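Local structure of 6-O-methylguanine DNA methyltransferase (Enterococcus faecalis, 2B6C) at residues B[51-56]-B[83-88]. The protein is a predicted DNA alkylation repair enzyme, probably related to AlkD-type glycosylases, whose function has not been established. Residues are numbered along the deposited sequence; the frame is centred on the assembly and turned at random.
Sequences WPKEKL and VQRFSL. With SO4 (sulfate ion), chain D.
Arg-85 and Lys-53 reach past each other in opposite directions to join two interhelical turns of the all-helical solenoid, each side chain ending on a backbone carbonyl of the other segment. The guanidinium of Arg-85 straddles Trp-51 O just ahead of helix 53-65: NH2 donates at 2.7 Å, nearly along the C=O axis (164°), and NH1 adds a weaker bond of 2.9 Å, so one carbonyl oxygen takes two N-H groups. With chi3 at 60° the arginine chain bends, and its NE turns to a water 3.0 Å away that lies in the guanidinium plane. Leu-56 meets this group tip to tip, its CD2 resting over one guanidinium face, 3.6 Å from NH1. The contact joins the start of helix 53-65 to the turn between helices 69-81 and 88-94, consistent with the stacked-helix solenoid of AlkD-like proteins. Lys-53 curls at each of chi2, chi3 and chi4, and its NZ donates to Arg-85 O at 2.6 Å from above the carbonyl plane; the same ammonium forms a salt bridge with Glu-90, which also accepts from Ser-87 N. Phe-86 crosses Leu-56 at about a right angle, CZ lying 3.9 Å from Leu-56 CD2, and its ring packs edge-to-face with Phe-94. At the helix start that follows Pro-52, Lys-53 N donates to O4 of a sulfate, probably from the crystallisation liquor, at 3.0 Å; Lys-53 N of the second subunit also bonds this ion, and Arg-85 packs against Arg-85 of that subunit.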
loop_
_atom_site.group_PDB
_atom_site.type_symbol
_atom_site.label_atom_id
_atom_site.label_comp_id
_atom_site.label_asym_id
_atom_site.label_seq_id
_atom_site.Cartn_x
_atom_site.Cartn_y
_atom_site.Cartn_z
ATOM N N TRP B 51 0.398 -0.008 -14.751
ATOM C CA TRP B 51 -0.416 0.179 -15.946
ATOM C C TRP B 51 -1.109 1.530 -15.932
ATOM O O TRP B 51 -1.558 1.981 -14.874
ATOM C CB TRP B 51 -1.486 -0.916 -16.124
ATOM C CG TRP B 51 -0.965 -2.328 -16.234
ATOM C CD1 TRP B 51 0.304 -2.743 -16.632
ATOM C CD2 TRP B 51 -1.712 -3.519 -15.991
ATOM N NE1 TRP B 51 0.379 -4.128 -16.593
ATOM C CE2 TRP B 51 -0.841 -4.625 -16.219
ATOM C CE3 TRP B 51 -3.021 -3.765 -15.559
ATOM C CZ2 TRP B 51 -1.252 -5.946 -16.030
ATOM C CZ3 TRP B 51 -3.422 -5.067 -15.387
ATOM C CH2 TRP B 51 -2.539 -6.143 -15.604
ATOM N N PRO B 52 -1.218 2.165 -17.122
ATOM C CA PRO B 52 -2.081 3.335 -17.251
ATOM C C PRO B 52 -3.475 2.946 -16.782
ATOM O O PRO B 52 -3.864 1.759 -16.864
ATOM C CB PRO B 52 -2.046 3.642 -18.745
ATOM C CG PRO B 52 -0.675 3.034 -19.215
ATOM C CD PRO B 52 -0.554 1.794 -18.395
ATOM N N LYS B 53 -4.193 3.912 -16.223
ATOM C CA LYS B 53 -5.537 3.677 -15.711
ATOM C C LYS B 53 -6.425 2.955 -16.732
ATOM O O LYS B 53 -7.151 2.022 -16.381
ATOM C CB LYS B 53 -6.189 5.003 -15.280
ATOM C CG LYS B 53 -7.600 4.860 -14.621
ATOM C CD LYS B 53 -7.622 3.907 -13.389
ATOM C CE LYS B 53 -6.751 4.382 -12.214
ATOM N NZ LYS B 53 -7.224 5.705 -11.676
ATOM N N GLU B 54 -6.378 3.389 -17.986
ATOM C CA GLU B 54 -7.244 2.796 -19.012
ATOM C C GLU B 54 -6.927 1.308 -19.202
ATOM O O GLU B 54 -7.842 0.482 -19.296
ATOM C CB GLU B 54 -7.127 3.537 -20.348
ATOM C CG GLU B 54 -8.289 3.214 -21.318
ATOM C CD GLU B 54 -8.134 3.917 -22.690
ATOM O OE1 GLU B 54 -6.989 4.277 -23.076
ATOM O OE2 GLU B 54 -9.159 4.105 -23.405
ATOM N N LYS B 55 -5.639 0.976 -19.240
ATOM C CA LYS B 55 -5.223 -0.412 -19.350
ATOM C C LYS B 55 -5.736 -1.218 -18.151
ATOM O O LYS B 55 -6.248 -2.322 -18.344
ATOM C CB LYS B 55 -3.695 -0.538 -19.526
ATOM C CG LYS B 55 -3.242 -1.991 -19.711
ATOM C CD LYS B 55 -1.741 -2.105 -19.967
ATOM C CE LYS B 55 -1.326 -3.570 -19.984
ATOM N NZ LYS B 55 0.129 -3.698 -20.308
ATOM N N LEU B 56 -5.606 -0.663 -16.928
ATOM C CA LEU B 56 -6.051 -1.335 -15.708
ATOM C C LEU B 56 -7.547 -1.678 -15.761
ATOM O O LEU B 56 -7.931 -2.806 -15.458
ATOM C CB LEU B 56 -5.707 -0.526 -14.441
ATOM C CG LEU B 56 -6.160 -1.093 -13.067
ATOM C CD1 LEU B 56 -5.669 -2.543 -12.794
ATOM C CD2 LEU B 56 -5.772 -0.144 -11.941
ATOM N N VAL B 83 -6.557 -0.277 -5.215
ATOM C CA VAL B 83 -7.671 0.435 -4.585
ATOM C C VAL B 83 -7.408 1.959 -4.435
ATOM O O VAL B 83 -8.292 2.770 -4.715
ATOM C CB VAL B 83 -8.064 -0.251 -3.217
ATOM C CG1 VAL B 83 -6.900 -0.215 -2.182
ATOM C CG2 VAL B 83 -9.379 0.269 -2.645
ATOM N N GLN B 84 -6.183 2.318 -4.046
ATOM C CA GLN B 84 -5.742 3.701 -3.894
ATOM C C GLN B 84 -5.765 4.537 -5.171
ATOM O O GLN B 84 -5.872 5.759 -5.088
ATOM C CB GLN B 84 -4.339 3.752 -3.300
ATOM C CG GLN B 84 -4.313 3.285 -1.897
ATOM C CD GLN B 84 -3.026 3.648 -1.202
ATOM O OE1 GLN B 84 -2.011 2.954 -1.328
ATOM N NE2 GLN B 84 -3.068 4.733 -0.438
ATOM N N ARG B 85 -5.664 3.875 -6.323
ATOM C CA ARG B 85 -5.632 4.518 -7.634
ATOM C C ARG B 85 -6.993 5.008 -8.151
ATOM O O ARG B 85 -7.047 5.811 -9.092
ATOM C CB ARG B 85 -5.007 3.572 -8.677
ATOM C CG ARG B 85 -3.535 3.201 -8.382
ATOM C CD ARG B 85 -2.967 2.338 -9.525
ATOM N NE ARG B 85 -3.029 3.076 -10.781
ATOM C CZ ARG B 85 -2.822 2.583 -11.995
ATOM N NH1 ARG B 85 -2.510 1.302 -12.180
ATOM N NH2 ARG B 85 -2.931 3.389 -13.039
ATOM N N PHE B 86 -8.090 4.540 -7.541
ATOM C CA PHE B 86 -9.411 4.919 -8.038
ATOM C C PHE B 86 -9.987 6.168 -7.387
ATOM O O PHE B 86 -10.004 6.286 -6.165
ATOM C CB PHE B 86 -10.402 3.761 -7.927
ATOM C CG PHE B 86 -9.915 2.515 -8.561
ATOM C CD1 PHE B 86 -9.768 2.449 -9.956
ATOM C CD2 PHE B 86 -9.586 1.414 -7.790
ATOM C CE1 PHE B 86 -9.288 1.311 -10.557
ATOM C CE2 PHE B 86 -9.089 0.238 -8.404
ATOM C CZ PHE B 86 -8.958 0.206 -9.777
ATOM N N SER B 87 -10.495 7.070 -8.227
ATOM C CA SER B 87 -11.292 8.203 -7.777
ATOM C C SER B 87 -12.696 7.734 -7.409
ATOM O O SER B 87 -13.062 6.591 -7.690
ATOM C CB SER B 87 -11.399 9.214 -8.904
ATOM O OG SER B 87 -12.027 8.584 -10.000
ATOM N N LEU B 88 -13.477 8.618 -6.784
ATOM C CA LEU B 88 -14.865 8.331 -6.480
ATOM C C LEU B 88 -15.619 7.856 -7.708
ATOM O O LEU B 88 -16.346 6.886 -7.637
ATOM C CB LEU B 88 -15.578 9.553 -5.881
ATOM C CG LEU B 88 -17.103 9.443 -5.616
ATOM C CD1 LEU B 88 -17.461 8.298 -4.664
ATOM C CD2 LEU B 88 -17.598 10.776 -5.060
HETATM S S SO4 D . -1.776 7.151 -16.915
HETATM O O1 SO4 D . -0.945 6.491 -17.932
HETATM O O2 SO4 D . -1.842 8.565 -17.260
HETATM O O3 SO4 D . -1.097 6.919 -15.640
HETATM O O4 SO4 D . -3.167 6.703 -16.848
HETATM O O HOH W 1 -3.841 5.989 -10.904
#